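Local coordinates for DNA alkylation repair protein (Bacillus cereus, PDB 1T06) that is of unproven function but probably takes part in the repair of alkylated DNA, at residues Q8-L13 and G37-I42; G120-M125 and E165-A170. All coordinates share one frame; numbering follows the deposited sequence.

Contact 1 and contact 2 lie on opposite sides of the chain's centre, about 30 Å apart between their own centres. Their nearest atoms are about 19 Å apart, so the two do not touch. Contact 1 closes before contact 2 opens along the chain. All four segments belong to the same DNA alkylation repair family region, in a largely helical chain. Contact 1 packs the N-terminal helix 3-13 against residues 37-42, almost wholly through apolar groups. Contact 2 joins the starts of helices 122-138 and 165-181 through polar bonds. No ligand or active-site residue is identified at either one.

Contact 1 (Q8-L13 and G37-I42); sequences QELEAL and GAMKPI
Leu13 and Ile42 meet end to end, with Leu13 CD1 3.5 Å from Ile42 CD1. This is an apolar contact between the last turn of helix 3-13 and Ile42 of helix 40-44. The same methyl of Leu13 also lies 4.1 Å from Ala38 CB, so a single branch serves two partners. Leu10 adds a second set of apolar contacts. Its CD2 approaches Met39 CE at 3.9 Å, and the two side chains cross at about a right angle. Leu10 CD2 is also 4.1 Å from Ile42 CD1, which is thereby shared by both leucines. The CA-CB bond of Met39 does not aim at helix 3-13, but the bend at chi3 (139°) helps bring the terminal methyl to Leu10. Ile42 holds CG1 anti to its carbonyl carbon (chi1 -48°), and this branch carries CD1 to the leucines.

Polar atoms touch the contact without bonding across it. Ala38 O lies 3.4 Å from Leu13 CD1, a van der Waals contact. Glu9 runs past Ile42 in the opposite direction, and its OE1 comes within 3.9 Å of Ile42 CG1. The aliphatic branch of Ile42 thus borders a carboxylate at the partly exposed edge.

Neighbouring side chains, mostly aromatic, continue the packing. Phe32 touches Leu10. Phe67 of helix 62-71 touches both Met39 and Ile42, while Tyr66 of that helix and Val34 also meet Met39. Leu10, Met39 and Ile42 are buried, whereas Glu9, Leu13 and Ala38 are partly exposed.

The contact joins helix 3-13 to residues 37-42 at the N-terminal end of a largely helical array, consistent with the HEAT-like repeats of AlkD relatives. Its chemistry implies cohesion by the burial of methyl groups, with shape rather than directed bonds setting how the two segments fit.

Contact 2 (G120-M125 and E165-A170); sequences GDELKM and ERTKSA
Glu122 and Arg166 meet through a carboxylate and a backbone amide. Arg166 N donates to Glu122 OE2 at 2.7 Å, with an N-H...O angle of 160°. The amide reaches the anti side of the carboxylate, 23° out of its plane. Glu122 gets there with CG anti to its backbone N (chi1 167°) and an extended chain.

The close part continues at Thr167. Its hydroxyl OG1 donates to Glu122 O at 2.9 Å, so Glu122 is held by both side chain and backbone. Beside this bond, Thr167 CG2 packs 3.9 Å from Met125 CB. Trp129 also touches Thr167, which is buried. Asp121 is the N-cap of helix 122-138, its OD2 accepting from Lys124 N at 3.1 Å.

The outer side is looser. A water donates to Glu122 OE1 at 3.2 Å and accepts from Glu165 N at 2.9 Å. Leu123 CD1 only grazes Arg166 CB at 4.3 Å. The guanidinium of Arg166 leads away and forms a cation-pi contact with Tyr92.

Separately, Glu165 OE1 and Lys168 NZ form a salt bridge, and both bond further to strand 198-203. The contact joins helices of an array consistent with the HEAT-like repeats of AlkD relatives. The chemistry implies a carboxylate that accepts from amides of the first turn of helix 165-181, one oxygen directly, the other through water; the helix dipole would probably favour its negative charge.

Contact 1 (Q8-L13 and G37-I42)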
ATOM      1  N   GLN A   8      20.457  14.144  16.456  1.00 26.54           N
ATOM      2  CA  GLN A   8      21.235  13.074  17.059  1.00 28.33           C
ATOM      3  C   GLN A   8      20.556  11.709  16.934  1.00 29.19           C
ATOM      4  O   GLN A   8      21.201  10.719  16.588  1.00 29.81           O
ATOM      5  CB  GLN A   8      21.506  13.396  18.531  1.00 30.20           C
ATOM      6  CG  GLN A   8      22.214  12.289  19.293  1.00 35.51           C
ATOM      7  CD  GLN A   8      21.261  11.476  20.149  1.00 39.57           C
ATOM      8  OE1 GLN A   8      21.228  10.242  20.072  1.00 41.35           O
ATOM      9  NE2 GLN A   8      20.481  12.164  20.982  1.00 41.00           N
ATOM     10  N   GLU A   9      19.258  11.647  17.214  1.00 30.33           N
ATOM     11  CA  GLU A   9      18.545  10.377  17.111  1.00 31.29           C
ATOM     12  C   GLU A   9      18.466   9.914  15.667  1.00 30.33           C
ATOM     13  O   GLU A   9      18.626   8.728  15.380  1.00 31.97           O
ATOM     14  CB  GLU A   9      17.135  10.485  17.704  1.00 33.35           C
ATOM     15  CG  GLU A   9      17.121  10.436  19.228  1.00 38.74           C
ATOM     16  CD  GLU A   9      15.729  10.244  19.816  1.00 42.20           C
ATOM     17  OE1 GLU A   9      15.005   9.325  19.365  1.00 43.70           O
ATOM     18  OE2 GLU A   9      15.365  11.004  20.741  1.00 44.51           O
ATOM     19  N   LEU A  10      18.223  10.847  14.755  1.00 28.11           N
ATOM     20  CA  LEU A  10      18.143  10.496  13.348  1.00 27.56           C
ATOM     21  C   LEU A  10      19.423   9.817  12.885  1.00 28.05           C
ATOM     22  O   LEU A  10      19.383   8.801  12.187  1.00 28.36           O
ATOM     23  CB  LEU A  10      17.888  11.743  12.495  1.00 25.31           C
ATOM     24  CG  LEU A  10      16.454  12.260  12.505  1.00 23.83           C
ATOM     25  CD1 LEU A  10      16.340  13.478  11.602  1.00 23.74           C
ATOM     26  CD2 LEU A  10      15.515  11.144  12.039  1.00 23.89           C
ATOM     27  N   GLU A  11      20.559  10.383  13.275  1.00 27.94           N
ATOM     28  CA  GLU A  11      21.852   9.839  12.886  1.00 28.25           C
ATOM     29  C   GLU A  11      21.998   8.426  13.436  1.00 27.63           C
ATOM     30  O   GLU A  11      22.454   7.524  12.735  1.00 26.08           O
ATOM     31  CB  GLU A  11      22.973  10.739  13.411  1.00 30.01           C
ATOM     32  CG  GLU A  11      24.342  10.499  12.786  1.00 30.94           C
ATOM     33  CD  GLU A  11      25.039   9.273  13.327  1.00 32.45           C
ATOM     34  OE1 GLU A  11      24.833   8.948  14.517  1.00 34.09           O
ATOM     35  OE2 GLU A  11      25.808   8.646  12.570  1.00 33.66           O
ATOM     36  N   ALA A  12      21.593   8.237  14.690  1.00 27.83           N
ATOM     37  CA  ALA A  12      21.679   6.930  15.332  1.00 28.08           C
ATOM     38  C   ALA A  12      20.850   5.892  14.571  1.00 28.90           C
ATOM     39  O   ALA A  12      21.251   4.734  14.443  1.00 28.26           O
ATOM     40  CB  ALA A  12      21.199   7.031  16.777  1.00 26.76           C
ATOM     41  N   LEU A  13      19.699   6.318  14.054  1.00 29.58           N
ATOM     42  CA  LEU A  13      18.813   5.429  13.316  1.00 29.17           C
ATOM     43  C   LEU A  13      19.299   5.071  11.910  1.00 30.57           C
ATOM     44  O   LEU A  13      18.854   4.082  11.332  1.00 31.57           O
ATOM     45  CB  LEU A  13      17.420   6.045  13.230  1.00 29.19           C
ATOM     46  CG  LEU A  13      16.674   6.165  14.558  1.00 29.36           C
ATOM     47  CD1 LEU A  13      15.309   6.779  14.320  1.00 29.42           C
ATOM     48  CD2 LEU A  13      16.541   4.794  15.195  1.00 28.17           C
ATOM     49  N   GLY A  37       9.989   3.947   8.625  1.00 27.16           N
ATOM     50  CA  GLY A  37       9.284   3.377   9.761  1.00 27.87           C
ATOM     51  C   GLY A  37       9.940   3.679  11.095  1.00 28.23           C
ATOM     52  O   GLY A  37       9.268   3.764  12.125  1.00 28.43           O
ATOM     53  N   ALA A  38      11.259   3.850  11.076  1.00 28.59           N
ATOM     54  CA  ALA A  38      12.022   4.127  12.291  1.00 29.25           C
ATOM     55  C   ALA A  38      11.771   5.519  12.879  1.00 29.08           C
ATOM     56  O   ALA A  38      12.119   5.781  14.033  1.00 28.17           O
ATOM     57  CB  ALA A  38      13.511   3.937  12.013  1.00 29.31           C
ATOM     58  N   MET A  39      11.159   6.400  12.088  1.00 29.62           N
ATOM     59  CA  MET A  39      10.868   7.767  12.520  1.00 30.54           C
ATOM     60  C   MET A  39       9.538   7.911  13.262  1.00 32.85           C
ATOM     61  O   MET A  39       9.309   8.918  13.936  1.00 33.02           O
ATOM     62  CB  MET A  39      10.853   8.713  11.315  1.00 29.09           C
ATOM     63  CG  MET A  39      12.059   8.599  10.393  1.00 27.02           C
ATOM     64  SD  MET A  39      11.904   9.692   8.958  1.00 20.89           S
ATOM     65  CE  MET A  39      13.541  10.276   8.840  1.00 22.49           C
ATOM     66  N   LYS A  40       8.665   6.910  13.140  1.00 34.94           N
ATOM     67  CA  LYS A  40       7.351   6.950  13.788  1.00 36.02           C
ATOM     68  C   LYS A  40       7.414   7.239  15.295  1.00 36.23           C
ATOM     69  O   LYS A  40       6.643   8.045  15.816  1.00 35.89           O
ATOM     70  CB  LYS A  40       6.598   5.636  13.552  1.00 37.47           C
ATOM     71  CG  LYS A  40       5.085   5.767  13.738  1.00 41.11           C
ATOM     72  CD  LYS A  40       4.378   4.414  13.755  1.00 44.89           C
ATOM     73  CE  LYS A  40       4.695   3.632  15.037  1.00 48.07           C
ATOM     74  NZ  LYS A  40       3.922   2.351  15.151  1.00 50.21           N
ATOM     75  N   PRO A  41       8.326   6.573  16.019  1.00 36.88           N
ATOM     76  CA  PRO A  41       8.406   6.833  17.459  1.00 36.76           C
ATOM     77  C   PRO A  41       8.814   8.265  17.797  1.00 36.78           C
ATOM     78  O   PRO A  41       8.306   8.843  18.751  1.00 36.91           O
ATOM     79  CB  PRO A  41       9.420   5.797  17.943  1.00 37.42           C
ATOM     80  CG  PRO A  41      10.274   5.554  16.730  1.00 39.89           C
ATOM     81  CD  PRO A  41       9.255   5.503  15.621  1.00 37.85           C
ATOM     82  N   ILE A  42       9.726   8.836  17.012  1.00 37.39           N
ATOM     83  CA  ILE A  42      10.184  10.209  17.246  1.00 36.84           C
ATOM     84  C   ILE A  42       9.063  11.165  16.876  1.00 35.81           C
ATOM     85  O   ILE A  42       8.797  12.132  17.586  1.00 34.76           O
ATOM     86  CB  ILE A  42      11.392  10.587  16.357  1.00 38.13           C
ATOM     87  CG1 ILE A  42      12.455   9.492  16.405  1.00 39.49           C
ATOM     88  CG2 ILE A  42      11.969  11.917  16.816  1.00 36.58           C
ATOM     89  CD1 ILE A  42      13.514   9.640  15.325  1.00 40.49           C
TER

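Contact 2 (G120-M125 and E165-A170)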
ATOM      1  N   GLY A 120       7.074  23.891 -15.967  1.00 29.96           N
ATOM      2  CA  GLY A 120       8.032  23.460 -16.970  1.00 28.72           C
ATOM      3  C   GLY A 120       9.290  22.906 -16.321  1.00 29.66           C
ATOM      4  O   GLY A 120      10.206  22.461 -17.012  1.00 29.09           O
ATOM      5  N   ASP A 121       9.329  22.940 -14.988  1.00 28.61           N
ATOM      6  CA  ASP A 121      10.466  22.439 -14.222  1.00 28.68           C
ATOM      7  C   ASP A 121      10.197  21.002 -13.788  1.00 28.10           C
ATOM      8  O   ASP A 121       9.231  20.737 -13.080  1.00 29.09           O
ATOM      9  CB  ASP A 121      10.690  23.299 -12.982  1.00 30.60           C
ATOM     10  CG  ASP A 121      11.883  22.835 -12.169  1.00 34.76           C
ATOM     11  OD1 ASP A 121      13.027  23.052 -12.629  1.00 38.97           O
ATOM     12  OD2 ASP A 121      11.685  22.243 -11.082  1.00 34.11           O
ATOM     13  N   GLU A 122      11.066  20.083 -14.199  1.00 27.58           N
ATOM     14  CA  GLU A 122      10.916  18.661 -13.891  1.00 26.55           C
ATOM     15  C   GLU A 122      10.466  18.303 -12.477  1.00 26.42           C
ATOM     16  O   GLU A 122       9.427  17.660 -12.298  1.00 26.04           O
ATOM     17  CB  GLU A 122      12.219  17.917 -14.212  1.00 26.99           C
ATOM     18  CG  GLU A 122      12.287  16.503 -13.650  1.00 28.30           C
ATOM     19  CD  GLU A 122      13.402  15.683 -14.262  1.00 30.73           C
ATOM     20  OE1 GLU A 122      14.325  16.280 -14.852  1.00 32.53           O
ATOM     21  OE2 GLU A 122      13.362  14.439 -14.149  1.00 31.29           O
ATOM     22  N   LEU A 123      11.245  18.704 -11.478  1.00 25.82           N
ATOM     23  CA  LEU A 123      10.907  18.377 -10.100  1.00 26.77           C
ATOM     24  C   LEU A 123       9.666  19.100  -9.597  1.00 26.42           C
ATOM     25  O   LEU A 123       8.870  18.521  -8.859  1.00 27.36           O
ATOM     26  CB  LEU A 123      12.102  18.645  -9.177  1.00 27.70           C
ATOM     27  CG  LEU A 123      13.252  17.631  -9.279  1.00 28.85           C
ATOM     28  CD1 LEU A 123      12.740  16.248  -8.933  1.00 29.41           C
ATOM     29  CD2 LEU A 123      13.827  17.627 -10.686  1.00 31.77           C
ATOM     30  N   LYS A 124       9.489  20.357  -9.986  1.00 26.02           N
ATOM     31  CA  LYS A 124       8.297  21.082  -9.561  1.00 24.49           C
ATOM     32  C   LYS A 124       7.074  20.388 -10.131  1.00 23.90           C
ATOM     33  O   LYS A 124       6.086  20.186  -9.421  1.00 21.80           O
ATOM     34  CB  LYS A 124       8.314  22.531 -10.053  1.00 27.29           C
ATOM     35  CG  LYS A 124       9.031  23.518  -9.153  1.00 29.51           C
ATOM     36  CD  LYS A 124       8.800  24.932  -9.666  1.00 33.45           C
ATOM     37  CE  LYS A 124       9.599  25.947  -8.878  1.00 37.12           C
ATOM     38  NZ  LYS A 124       9.371  27.330  -9.390  1.00 40.29           N
ATOM     39  N   MET A 125       7.139  20.029 -11.418  1.00 22.55           N
ATOM     40  CA  MET A 125       6.022  19.355 -12.078  1.00 22.63           C
ATOM     41  C   MET A 125       5.764  17.998 -11.415  1.00 23.43           C
ATOM     42  O   MET A 125       4.612  17.609 -11.193  1.00 24.43           O
ATOM     43  CB  MET A 125       6.296  19.185 -13.584  1.00 19.20           C
ATOM     44  CG  MET A 125       6.306  20.509 -14.366  1.00 17.11           C
ATOM     45  SD  MET A 125       6.273  20.364 -16.195  1.00 12.42           S
ATOM     46  CE  MET A 125       7.812  19.578 -16.455  1.00 12.38           C
ATOM     47  N   GLU A 165      12.124  12.974 -17.117  1.00 22.83           N
ATOM     48  CA  GLU A 165      12.097  11.681 -16.436  1.00 23.52           C
ATOM     49  C   GLU A 165      11.287  11.612 -15.154  1.00 23.16           C
ATOM     50  O   GLU A 165      10.344  10.833 -15.054  1.00 24.01           O
ATOM     51  CB  GLU A 165      13.519  11.187 -16.156  1.00 24.27           C
ATOM     52  CG  GLU A 165      14.374  11.020 -17.399  1.00 24.62           C
ATOM     53  CD  GLU A 165      13.648  10.288 -18.521  1.00 26.59           C
ATOM     54  OE1 GLU A 165      13.161   9.153 -18.291  1.00 25.52           O
ATOM     55  OE2 GLU A 165      13.567  10.856 -19.638  1.00 26.23           O
ATOM     56  N   ARG A 166      11.645  12.415 -14.169  1.00 23.02           N
ATOM     57  CA  ARG A 166      10.925  12.378 -12.912  1.00 23.26           C
ATOM     58  C   ARG A 166       9.459  12.724 -13.031  1.00 23.75           C
ATOM     59  O   ARG A 166       8.627  12.192 -12.300  1.00 24.62           O
ATOM     60  CB  ARG A 166      11.622  13.277 -11.899  1.00 24.35           C
ATOM     61  CG  ARG A 166      12.719  12.526 -11.220  1.00 23.31           C
ATOM     62  CD  ARG A 166      12.048  11.341 -10.586  1.00 26.49           C
ATOM     63  NE  ARG A 166      12.808  10.113 -10.662  1.00 27.30           N
ATOM     64  CZ  ARG A 166      12.328   8.938 -10.277  1.00 26.61           C
ATOM     65  NH1 ARG A 166      11.091   8.849  -9.798  1.00 24.28           N
ATOM     66  NH2 ARG A 166      13.085   7.859 -10.355  1.00 28.23           N
ATOM     67  N   THR A 167       9.133  13.599 -13.972  1.00 24.53           N
ATOM     68  CA  THR A 167       7.749  13.997 -14.181  1.00 23.99           C
ATOM     69  C   THR A 167       6.920  12.830 -14.721  1.00 24.00           C
ATOM     70  O   THR A 167       5.757  12.664 -14.347  1.00 24.09           O
ATOM     71  CB  THR A 167       7.669  15.176 -15.146  1.00 24.69           C
ATOM     72  OG1 THR A 167       8.529  16.221 -14.674  1.00 25.65           O
ATOM     73  CG2 THR A 167       6.240  15.699 -15.224  1.00 24.08           C
ATOM     74  N   LYS A 168       7.514  12.020 -15.595  1.00 22.12           N
ATOM     75  CA  LYS A 168       6.810  10.861 -16.136  1.00 21.56           C
ATOM     76  C   LYS A 168       6.364   9.951 -14.989  1.00 19.80           C
ATOM     77  O   LYS A 168       5.239   9.460 -14.979  1.00 18.43           O
ATOM     78  CB  LYS A 168       7.716  10.082 -17.101  1.00 22.26           C
ATOM     79  CG  LYS A 168       7.991  10.830 -18.392  1.00 24.23           C
ATOM     80  CD  LYS A 168       8.744   9.990 -19.412  1.00 26.39           C
ATOM     81  CE  LYS A 168      10.188   9.774 -19.015  1.00 27.58           C
ATOM     82  NZ  LYS A 168      10.941   9.005 -20.060  1.00 29.36           N
ATOM     83  N   SER A 169       7.255   9.734 -14.028  1.00 19.63           N
ATOM     84  CA  SER A 169       6.943   8.894 -12.881  1.00 20.79           C
ATOM     85  C   SER A 169       5.724   9.410 -12.124  1.00 21.30           C
ATOM     86  O   SER A 169       4.807   8.649 -11.823  1.00 22.51           O
ATOM     87  CB  SER A 169       8.126   8.826 -11.919  1.00 22.21           C
ATOM     88  OG  SER A 169       7.768   8.100 -10.748  1.00 21.09           O
ATOM     89  N   ALA A 170       5.723  10.704 -11.812  1.00 20.34           N
ATOM     90  CA  ALA A 170       4.616  11.308 -11.083  1.00 19.80           C
ATOM     91  C   ALA A 170       3.332  11.199 -11.896  1.00 19.74           C
ATOM     92  O   ALA A 170       2.282  10.861 -11.351  1.00 19.37           O
ATOM     93  CB  ALA A 170       4.926  12.764 -10.777  1.00 20.25           C
TER
HETATM   94  O   HOH W   1      14.489  14.568 -17.570  1.00 23.81           O